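Local coordinates for rhamnosidase B (Bacillus sp., PDB 2OKX), which probably hydrolyses terminal alpha-L-rhamnosyl linkages in glycosides as a glycoside hydrolase family 78 alpha-L-rhamnosidase, at residues N737-Y748 / A776-Y787; Q817-R825 / A892-W900. All coordinates share one frame; numbering follows the deposited sequence.

Interaction 1: residues N737-Y748 / A776-Y787; sequences NAVLWDEEKRAY and AQGEREAVIEGY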
loop_
_atom_site.group_PDB
_atom_site.type_symbol
_atom_site.label_atom_id
_atom_site.label_comp_id
_atom_site.label_asym_id
_atom_site.label_seq_id
_atom_site.Cartn_x
_atom_site.Cartn_y
_atom_site.Cartn_z
ATOM N N ASN A 737 3.174 -35.985 -8.429
ATOM C CA ASN A 737 2.543 -37.115 -7.753
ATOM C C ASN A 737 3.534 -38.248 -7.505
ATOM O O ASN A 737 3.399 -39.004 -6.544
ATOM C CB ASN A 737 1.366 -37.646 -8.582
ATOM C CG ASN A 737 0.103 -36.819 -8.406
ATOM O OD1 ASN A 737 -0.407 -36.679 -7.295
ATOM N ND2 ASN A 737 -0.411 -36.276 -9.504
ATOM N N ALA A 738 4.533 -38.352 -8.375
ATOM C CA ALA A 738 5.544 -39.399 -8.265
ATOM C C ALA A 738 6.632 -39.096 -7.239
ATOM O O ALA A 738 7.164 -40.007 -6.606
ATOM C CB ALA A 738 6.180 -39.642 -9.629
ATOM N N VAL A 739 6.952 -37.817 -7.063
ATOM C CA VAL A 739 8.009 -37.421 -6.140
ATOM C C VAL A 739 7.567 -36.760 -4.835
ATOM O O VAL A 739 7.900 -37.228 -3.745
ATOM C CB VAL A 739 9.000 -36.458 -6.840
ATOM C CG1 VAL A 739 10.163 -36.134 -5.910
ATOM C CG2 VAL A 739 9.497 -37.075 -8.140
ATOM N N LEU A 740 6.816 -35.671 -4.955
ATOM C CA LEU A 740 6.373 -34.900 -3.797
ATOM C C LEU A 740 5.317 -35.496 -2.868
ATOM O O LEU A 740 4.924 -34.857 -1.892
ATOM C CB LEU A 740 5.921 -33.518 -4.271
ATOM C CG LEU A 740 7.050 -32.745 -4.960
ATOM C CD1 LEU A 740 6.530 -31.429 -5.513
ATOM C CD2 LEU A 740 8.177 -32.506 -3.959
ATOM N N TRP A 741 4.864 -36.714 -3.148
ATOM C CA TRP A 741 3.861 -37.347 -2.297
ATOM C C TRP A 741 4.475 -38.321 -1.294
ATOM O O TRP A 741 5.403 -39.060 -1.620
ATOM C CB TRP A 741 2.819 -38.070 -3.160
ATOM C CG TRP A 741 1.811 -38.859 -2.370
ATOM C CD1 TRP A 741 1.905 -40.170 -1.997
ATOM C CD2 TRP A 741 0.562 -38.383 -1.848
ATOM N NE1 TRP A 741 0.793 -40.542 -1.277
ATOM C CE2 TRP A 741 -0.047 -39.464 -1.170
ATOM C CE3 TRP A 741 -0.101 -37.147 -1.884
ATOM C CZ2 TRP A 741 -1.290 -39.348 -0.534
ATOM C CZ3 TRP A 741 -1.338 -37.032 -1.251
ATOM C CH2 TRP A 741 -1.917 -38.128 -0.586
ATOM N N ASP A 742 3.956 -38.308 -0.068
ATOM C CA ASP A 742 4.435 -39.196 0.987
ATOM C C ASP A 742 3.349 -40.218 1.314
ATOM O O ASP A 742 2.250 -39.853 1.732
ATOM C CB ASP A 742 4.774 -38.401 2.249
ATOM C CG ASP A 742 5.462 -39.250 3.306
ATOM O OD1 ASP A 742 6.618 -39.658 3.076
ATOM O OD2 ASP A 742 4.849 -39.515 4.363
ATOM N N GLU A 743 3.662 -41.497 1.128
ATOM C CA GLU A 743 2.703 -42.565 1.394
ATOM C C GLU A 743 2.319 -42.695 2.863
ATOM O O GLU A 743 1.139 -42.828 3.187
ATOM C CB GLU A 743 3.252 -43.902 0.891
ATOM C CG GLU A 743 3.393 -43.980 -0.622
ATOM C CD GLU A 743 2.060 -43.877 -1.343
ATOM O OE1 GLU A 743 2.063 -43.842 -2.592
ATOM O OE2 GLU A 743 1.008 -43.834 -0.665
ATOM N N GLU A 744 3.308 -42.659 3.748
ATOM C CA GLU A 744 3.048 -42.784 5.180
ATOM C C GLU A 744 2.136 -41.679 5.710
ATOM O O GLU A 744 1.216 -41.944 6.483
ATOM C CB GLU A 744 4.364 -42.780 5.965
ATOM C CG GLU A 744 4.176 -42.857 7.476
ATOM C CD GLU A 744 5.487 -42.823 8.241
ATOM O OE1 GLU A 744 6.301 -43.759 8.078
ATOM O OE2 GLU A 744 5.703 -41.858 9.007
ATOM N N LYS A 745 2.395 -40.443 5.295
ATOM C CA LYS A 745 1.597 -39.301 5.734
ATOM C C LYS A 745 0.355 -39.085 4.874
ATOM O O LYS A 745 -0.579 -38.397 5.283
ATOM C CB LYS A 745 2.445 -38.026 5.715
ATOM C CG LYS A 745 2.855 -37.514 7.087
ATOM C CD LYS A 745 3.729 -38.507 7.830
ATOM C CE LYS A 745 4.225 -37.918 9.143
ATOM N NZ LYS A 745 3.100 -37.485 10.022
ATOM N N ARG A 746 0.350 -39.680 3.686
ATOM C CA ARG A 746 -0.765 -39.533 2.755
ATOM C C ARG A 746 -1.061 -38.049 2.547
ATOM O O ARG A 746 -2.157 -37.569 2.838
ATOM C CB ARG A 746 -2.010 -40.250 3.287
ATOM C CG ARG A 746 -1.790 -41.727 3.580
ATOM C CD ARG A 746 -2.983 -42.565 3.153
ATOM N NE ARG A 746 -4.221 -42.156 3.809
ATOM C CZ ARG A 746 -5.412 -42.678 3.538
ATOM N NH1 ARG A 746 -6.489 -42.248 4.181
ATOM N NH2 ARG A 746 -5.529 -43.629 2.621
ATOM N N ALA A 747 -0.059 -37.333 2.044
ATOM C CA ALA A 747 -0.157 -35.901 1.783
ATOM C C ALA A 747 1.118 -35.453 1.084
ATOM O O ALA A 747 2.141 -36.136 1.156
ATOM C CB ALA A 747 -0.328 -35.141 3.091
ATOM N N TYR A 748 1.060 -34.312 0.406
ATOM C CA TYR A 748 2.232 -33.797 -0.289
ATOM C C TYR A 748 3.147 -33.066 0.682
ATOM O O TYR A 748 2.678 -32.373 1.589
ATOM C CB TYR A 748 1.826 -32.839 -1.411
ATOM C CG TYR A 748 0.921 -33.452 -2.451
ATOM C CD1 TYR A 748 -0.448 -33.587 -2.223
ATOM C CD2 TYR A 748 1.436 -33.899 -3.667
ATOM C CE1 TYR A 748 -1.284 -34.149 -3.184
ATOM C CE2 TYR A 748 0.611 -34.465 -4.633
ATOM C CZ TYR A 748 -0.747 -34.587 -4.386
ATOM O OH TYR A 748 -1.565 -35.141 -5.344
ATOM N N ALA A 776 -4.256 -33.643 -7.412
ATOM C CA ALA A 776 -4.663 -34.740 -6.546
ATOM C C ALA A 776 -5.949 -35.348 -7.091
ATOM O O ALA A 776 -7.022 -34.756 -6.980
ATOM C CB ALA A 776 -4.880 -34.232 -5.125
ATOM N N GLN A 777 -5.833 -36.530 -7.686
ATOM C CA GLN A 777 -6.987 -37.217 -8.255
ATOM C C GLN A 777 -7.223 -38.552 -7.560
ATOM O O GLN A 777 -6.373 -39.034 -6.811
ATOM C CB GLN A 777 -6.774 -37.450 -9.753
ATOM C CG GLN A 777 -6.617 -36.178 -10.574
ATOM C CD GLN A 777 -7.884 -35.346 -10.613
ATOM O OE1 GLN A 777 -8.394 -34.918 -9.578
ATOM N NE2 GLN A 777 -8.399 -35.111 -11.815
ATOM N N GLY A 778 -8.387 -39.142 -7.811
ATOM C CA GLY A 778 -8.718 -40.420 -7.213
ATOM C C GLY A 778 -8.522 -40.483 -5.711
ATOM O O GLY A 778 -8.895 -39.565 -4.982
ATOM N N GLU A 779 -7.927 -41.579 -5.255
ATOM C CA GLU A 779 -7.676 -41.805 -3.837
ATOM C C GLU A 779 -7.090 -40.587 -3.127
ATOM O O GLU A 779 -7.572 -40.188 -2.066
ATOM C CB GLU A 779 -6.732 -42.997 -3.668
ATOM C CG GLU A 779 -7.183 -44.247 -4.410
ATOM C CD GLU A 779 -6.173 -45.374 -4.329
ATOM O OE1 GLU A 779 -5.007 -45.156 -4.725
ATOM O OE2 GLU A 779 -6.545 -46.476 -3.875
ATOM N N ARG A 780 -6.051 -40.003 -3.712
ATOM C CA ARG A 780 -5.405 -38.837 -3.122
ATOM C C ARG A 780 -6.358 -37.653 -3.015
ATOM O O ARG A 780 -6.248 -36.842 -2.097
ATOM C CB ARG A 780 -4.166 -38.452 -3.933
ATOM C CG ARG A 780 -3.067 -39.497 -3.860
ATOM C CD ARG A 780 -1.840 -39.087 -4.645
ATOM N NE ARG A 780 -0.777 -40.079 -4.518
ATOM C CZ ARG A 780 0.423 -39.967 -5.076
ATOM N NH1 ARG A 780 0.721 -38.901 -5.808
ATOM N NH2 ARG A 780 1.326 -40.921 -4.901
ATOM N N GLU A 781 -7.296 -37.558 -3.951
ATOM C CA GLU A 781 -8.265 -36.473 -3.925
ATOM C C GLU A 781 -9.151 -36.654 -2.698
ATOM O O GLU A 781 -9.358 -35.720 -1.922
ATOM C CB GLU A 781 -9.122 -36.492 -5.188
ATOM C CG GLU A 781 -10.087 -35.325 -5.292
ATOM C CD GLU A 781 -10.848 -35.318 -6.600
ATOM O OE1 GLU A 781 -11.599 -34.353 -6.849
ATOM O OE2 GLU A 781 -10.699 -36.280 -7.382
ATOM N N ALA A 782 -9.661 -37.869 -2.529
ATOM C CA ALA A 782 -10.522 -38.192 -1.399
ATOM C C ALA A 782 -9.806 -37.905 -0.088
ATOM O O ALA A 782 -10.404 -37.391 0.858
ATOM C CB ALA A 782 -10.933 -39.661 -1.459
ATOM N N VAL A 783 -8.522 -38.244 -0.035
ATOM C CA VAL A 783 -7.731 -38.015 1.168
ATOM C C VAL A 783 -7.663 -36.523 1.470
ATOM O O VAL A 783 -7.861 -36.105 2.612
ATOM C CB VAL A 783 -6.291 -38.560 1.011
ATOM C CG1 VAL A 783 -5.492 -38.301 2.283
ATOM C CG2 VAL A 783 -6.331 -40.048 0.711
ATOM N N ILE A 784 -7.383 -35.723 0.445
ATOM C CA ILE A 784 -7.294 -34.276 0.621
ATOM C C ILE A 784 -8.623 -33.721 1.128
ATOM O O ILE A 784 -8.650 -32.870 2.018
ATOM C CB ILE A 784 -6.916 -33.567 -0.703
ATOM C CG1 ILE A 784 -5.570 -34.091 -1.214
ATOM C CG2 ILE A 784 -6.831 -32.062 -0.485
ATOM C CD1 ILE A 784 -4.418 -33.891 -0.253
ATOM N N GLU A 785 -9.726 -34.214 0.572
ATOM C CA GLU A 785 -11.050 -33.762 0.986
ATOM C C GLU A 785 -11.291 -34.015 2.468
ATOM O O GLU A 785 -12.004 -33.257 3.129
ATOM C CB GLU A 785 -12.131 -34.448 0.147
ATOM C CG GLU A 785 -12.117 -34.009 -1.306
ATOM C CD GLU A 785 -13.272 -34.570 -2.114
ATOM O OE1 GLU A 785 -13.418 -34.170 -3.290
ATOM O OE2 GLU A 785 -14.031 -35.408 -1.580
ATOM N N GLY A 786 -10.693 -35.081 2.993
ATOM C CA GLY A 786 -10.850 -35.379 4.403
ATOM C C GLY A 786 -10.160 -34.299 5.216
ATOM O O GLY A 786 -10.664 -33.860 6.254
ATOM N N TYR A 787 -8.997 -33.870 4.737
ATOM C CA TYR A 787 -8.231 -32.826 5.406
ATOM C C TYR A 787 -9.015 -31.517 5.377
ATOM O O TYR A 787 -9.021 -30.767 6.353
ATOM C CB TYR A 787 -6.875 -32.640 4.711
ATOM C CG TYR A 787 -5.942 -33.832 4.826
ATOM C CD1 TYR A 787 -4.852 -33.972 3.968
ATOM C CD2 TYR A 787 -6.146 -34.817 5.796
ATOM C CE1 TYR A 787 -3.987 -35.063 4.068
ATOM C CE2 TYR A 787 -5.286 -35.913 5.905
ATOM C CZ TYR A 787 -4.212 -36.029 5.038
ATOM O OH TYR A 787 -3.369 -37.114 5.133
#
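Ala776 opens the contact by laying its CB at the edge of the Tyr748 ring, 3.4 Å from Tyr748 OH; a side chain this small lets the phenol come close to the chain. Arg780 follows and does most of the work. Its chain runs extended from CG to NE (chi2 -179°), which lays the whole side chain along one face of Trp741: CD sits over the six-membered ring, and CZ lies 3.4 Å from the centroid of the five-membered ring in a cation-pi stack. Within the guanidinium plane, NH1 of Arg780 donates to Asn737 O at 2.8 Å and to Asn737 OD1 at 2.9 Å. That OD1 also accepts from Tyr748 OH, and ND2 bonds to Val775 O, which together hold the amide's rotation. Glu743 OE1 adds a long salt bridge to Arg780 NH2 (3.8 Å). One turn on, Val783 CG1 packs 3.5 Å from Arg746 O. Ile784 CD1 reaches the edge of Tyr748, and Tyr787 OH donates to Arg746 O (2.6 Å) from above the carbonyl plane. Helix 778-789 lies against the end of helix 723-739 and the bulged hairpin of strands 741-742 and 747-752, while Ile784, Ala747 and Tyr748 also pack on helix 764-772.

Interaction 2: residues Q817-R825 / A892-W900; sequences QTLMLDDIR and APQPCDLTW
Helix 817-833 meets a type II' beta turn, Pro895 to Leu898, closed by Leu898 N bonding to Pro895 O. The backbones come nearest at Thr818 and Cys896, whose CA atoms are 5.4 Å apart, so the turn butts against the first turns of the helix. This is an interface between the catalytic alpha-barrel region and the C-terminal beta domain. Cys896, at the first corner (i+1) of the turn, points its small side chain at the helix: its CB lies 3.7 Å from Leu821 CD1, and its SG is 3.5 Å from Gln817 CB. Beside it the amide of Gln817, whose NE2 is held by Glu812, stacks nearly flat on that of Gln894, the planes 19° apart. Leu821 CD1 also touches Leu898, and both leucines pack on Ile876 of helix 868-876, giving this side an apolar floor.

Charge continues the contact along the helix beside these leucines. Arg825 NH2 donates almost straight (171°) to the syn side of Asp897 OD2 at 2.8 Å, while NH1 makes a weak bond to Asp897 OD1 and a firmer one to Asp822 OD1. With NE paired to Asp543, the long arginine gathers three carboxylates, and a leucine in its place would probably leave Asp822 and Asp897, already near each other, without the positive charge between them. Asp897 turns its CG between its backbone N and carbonyl carbon (chi1 54°), bringing the carboxylate back to the helix. A water donates to Asp897 OD1 at 3.2 Å and, weakly, to Asp822 OD2.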
loop_
_atom_site.group_PDB
_atom_site.type_symbol
_atom_site.label_atom_id
_atom_site.label_comp_id
_atom_site.label_asym_id
_atom_site.label_seq_id
_atom_site.Cartn_x
_atom_site.Cartn_y
_atom_site.Cartn_z
ATOM N N GLN A 817 -20.273 -26.093 1.632
ATOM C CA GLN A 817 -20.642 -24.708 1.894
ATOM C C GLN A 817 -20.883 -24.396 3.366
ATOM O O GLN A 817 -20.547 -23.307 3.830
ATOM C CB GLN A 817 -21.888 -24.326 1.083
ATOM C CG GLN A 817 -21.660 -24.178 -0.429
ATOM C CD GLN A 817 -21.623 -25.505 -1.164
ATOM O OE1 GLN A 817 -22.006 -26.541 -0.621
ATOM N NE2 GLN A 817 -21.176 -25.477 -2.415
ATOM N N THR A 818 -21.461 -25.340 4.105
ATOM C CA THR A 818 -21.724 -25.110 5.521
ATOM C C THR A 818 -20.418 -24.931 6.294
ATOM O O THR A 818 -20.320 -24.069 7.174
ATOM C CB THR A 818 -22.544 -26.266 6.129
ATOM O OG1 THR A 818 -23.831 -26.315 5.498
ATOM C CG2 THR A 818 -22.735 -26.056 7.630
ATOM N N LEU A 819 -19.417 -25.737 5.957
ATOM C CA LEU A 819 -18.117 -25.647 6.608
ATOM C C LEU A 819 -17.491 -24.295 6.268
ATOM O O LEU A 819 -16.798 -23.693 7.090
ATOM C CB LEU A 819 -17.195 -26.764 6.120
ATOM C CG LEU A 819 -15.819 -26.799 6.790
ATOM C CD1 LEU A 819 -15.987 -27.087 8.280
ATOM C CD2 LEU A 819 -14.947 -27.864 6.134
ATOM N N MET A 820 -17.734 -23.837 5.043
ATOM C CA MET A 820 -17.220 -22.555 4.583
ATOM C C MET A 820 -17.831 -21.449 5.440
ATOM O O MET A 820 -17.121 -20.570 5.930
ATOM C CB MET A 820 -17.583 -22.338 3.109
ATOM C CG MET A 820 -17.030 -21.055 2.500
ATOM S SD MET A 820 -17.878 -20.591 0.962
ATOM C CE MET A 820 -17.410 -21.946 -0.114
ATOM N N LEU A 821 -19.147 -21.497 5.629
ATOM C CA LEU A 821 -19.822 -20.490 6.441
ATOM C C LEU A 821 -19.321 -20.479 7.878
ATOM O O LEU A 821 -19.097 -19.413 8.456
ATOM C CB LEU A 821 -21.340 -20.713 6.445
ATOM C CG LEU A 821 -22.091 -20.394 5.154
ATOM C CD1 LEU A 821 -23.590 -20.411 5.431
ATOM C CD2 LEU A 821 -21.668 -19.027 4.635
ATOM N N ASP A 822 -19.151 -21.658 8.464
ATOM C CA ASP A 822 -18.672 -21.716 9.837
ATOM C C ASP A 822 -17.254 -21.180 9.959
ATOM O O ASP A 822 -16.904 -20.572 10.972
ATOM C CB ASP A 822 -18.748 -23.142 10.386
ATOM C CG ASP A 822 -20.170 -23.565 10.700
ATOM O OD1 ASP A 822 -21.009 -22.685 10.991
ATOM O OD2 ASP A 822 -20.448 -24.777 10.674
ATOM N N ASP A 823 -16.438 -21.397 8.934
ATOM C CA ASP A 823 -15.069 -20.902 8.961
ATOM C C ASP A 823 -15.105 -19.375 8.893
ATOM O O ASP A 823 -14.391 -18.691 9.630
ATOM C CB ASP A 823 -14.264 -21.450 7.780
ATOM C CG ASP A 823 -12.767 -21.231 7.946
ATOM O OD1 ASP A 823 -12.106 -22.088 8.571
ATOM O OD2 ASP A 823 -12.254 -20.197 7.466
ATOM N N ILE A 824 -15.936 -18.843 8.001
ATOM C CA ILE A 824 -16.061 -17.400 7.863
ATOM C C ILE A 824 -16.528 -16.804 9.189
ATOM O O ILE A 824 -15.959 -15.823 9.673
ATOM C CB ILE A 824 -17.058 -17.036 6.731
ATOM C CG1 ILE A 824 -16.433 -17.367 5.373
ATOM C CG2 ILE A 824 -17.426 -15.555 6.795
ATOM C CD1 ILE A 824 -17.384 -17.219 4.200
ATOM N N ARG A 825 -17.555 -17.404 9.782
ATOM C CA ARG A 825 -18.077 -16.925 11.058
ATOM C C ARG A 825 -16.981 -16.848 12.119
ATOM O O ARG A 825 -16.858 -15.847 12.817
ATOM C CB ARG A 825 -19.194 -17.844 11.553
ATOM C CG ARG A 825 -20.497 -17.695 10.784
ATOM C CD ARG A 825 -21.380 -18.918 10.927
ATOM N NE ARG A 825 -22.684 -18.701 10.307
ATOM C CZ ARG A 825 -23.443 -19.664 9.795
ATOM N NH1 ARG A 825 -23.031 -20.926 9.816
ATOM N NH2 ARG A 825 -24.622 -19.360 9.272
ATOM N N ALA A 892 -27.877 -21.369 -8.337
ATOM C CA ALA A 892 -27.926 -22.590 -7.537
ATOM C C ALA A 892 -27.639 -22.266 -6.074
ATOM O O ALA A 892 -26.513 -22.410 -5.608
ATOM C CB ALA A 892 -26.902 -23.593 -8.063
ATOM N N PRO A 893 -28.666 -21.836 -5.333
ATOM C CA PRO A 893 -28.523 -21.488 -3.916
ATOM C C PRO A 893 -28.065 -22.651 -3.043
ATOM O O PRO A 893 -28.344 -23.814 -3.340
ATOM C CB PRO A 893 -29.928 -21.014 -3.528
ATOM C CG PRO A 893 -30.518 -20.532 -4.829
ATOM C CD PRO A 893 -30.051 -21.610 -5.786
ATOM N N GLN A 894 -27.338 -22.316 -1.977
ATOM C CA GLN A 894 -26.866 -23.281 -0.990
ATOM C C GLN A 894 -27.119 -22.581 0.345
ATOM O O GLN A 894 -26.203 -22.028 0.955
ATOM C CB GLN A 894 -25.369 -23.580 -1.164
ATOM C CG GLN A 894 -25.029 -24.360 -2.436
ATOM C CD GLN A 894 -25.750 -25.700 -2.522
ATOM O OE1 GLN A 894 -25.807 -26.314 -3.588
ATOM N NE2 GLN A 894 -26.294 -26.163 -1.400
ATOM N N PRO A 895 -28.383 -22.576 0.800
ATOM C CA PRO A 895 -28.803 -21.944 2.054
ATOM C C PRO A 895 -28.085 -22.408 3.319
ATOM O O PRO A 895 -27.976 -21.647 4.284
ATOM C CB PRO A 895 -30.299 -22.249 2.112
ATOM C CG PRO A 895 -30.680 -22.359 0.657
ATOM C CD PRO A 895 -29.544 -23.161 0.102
ATOM N N CYS A 896 -27.609 -23.647 3.319
ATOM C CA CYS A 896 -26.940 -24.188 4.495
ATOM C C CYS A 896 -27.906 -24.026 5.661
ATOM O O CYS A 896 -29.029 -24.529 5.603
ATOM C CB CYS A 896 -25.633 -23.434 4.765
ATOM S SG CYS A 896 -24.449 -23.553 3.416
ATOM N N ASP A 897 -27.498 -23.313 6.709
ATOM C CA ASP A 897 -28.383 -23.126 7.861
ATOM C C ASP A 897 -29.108 -21.784 7.895
ATOM O O ASP A 897 -29.668 -21.404 8.924
ATOM C CB ASP A 897 -27.609 -23.323 9.170
ATOM C CG ASP A 897 -26.372 -22.438 9.270
ATOM O OD1 ASP A 897 -25.608 -22.621 10.241
ATOM O OD2 ASP A 897 -26.156 -21.568 8.393
ATOM N N LEU A 898 -29.107 -21.072 6.773
ATOM C CA LEU A 898 -29.768 -19.770 6.690
ATOM C C LEU A 898 -31.258 -19.924 6.369
ATOM O O LEU A 898 -31.663 -20.898 5.728
ATOM C CB LEU A 898 -29.100 -18.924 5.605
ATOM C CG LEU A 898 -27.590 -18.703 5.753
ATOM C CD1 LEU A 898 -27.071 -17.905 4.560
ATOM C CD2 LEU A 898 -27.301 -17.966 7.068
ATOM N N THR A 899 -32.077 -18.971 6.811
ATOM C CA THR A 899 -33.511 -19.043 6.533
ATOM C C THR A 899 -33.884 -18.190 5.323
ATOM O O THR A 899 -34.913 -18.416 4.684
ATOM C CB THR A 899 -34.355 -18.617 7.751
ATOM O OG1 THR A 899 -33.960 -17.312 8.185
ATOM C CG2 THR A 899 -34.164 -19.605 8.887
ATOM N N TRP A 900 -33.040 -17.210 5.013
ATOM C CA TRP A 900 -33.262 -16.342 3.858
ATOM C C TRP A 900 -31.981 -15.617 3.480
ATOM O O TRP A 900 -31.047 -15.528 4.275
ATOM C CB TRP A 900 -34.371 -15.309 4.120
ATOM C CG TRP A 900 -34.096 -14.334 5.244
ATOM C CD1 TRP A 900 -34.439 -14.480 6.557
ATOM C CD2 TRP A 900 -33.393 -13.084 5.150
ATOM N NE1 TRP A 900 -33.994 -13.401 7.289
ATOM C CE2 TRP A 900 -33.348 -12.530 6.451
ATOM C CE3 TRP A 900 -32.796 -12.381 4.094
ATOM C CZ2 TRP A 900 -32.728 -11.305 6.727
ATOM C CZ3 TRP A 900 -32.176 -11.155 4.369
ATOM C CH2 TRP A 900 -32.149 -10.634 5.674
HETATM O O HOH W 1 -23.764 -25.108 11.149
#

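Interaction 1 lies wholly within the six-hairpin glycosidase domain, whereas interaction 2 joins that domain to the C-terminal one. They follow one another along the chain, the second opening after the first has closed, and their centres are about 27 Å apart; the nearest atoms are about 7 Å apart and do not touch. Both lie well out from the middle of the chain, about 38 Å and 32 Å from its centre, and on the same side of it. Each turns on an arginine from a helix: Arg780 is stacked on one face and bonded at its edge, whereas Arg825 is bonded to carboxylates. Neither includes the calcium-binding residues Val423 and His522.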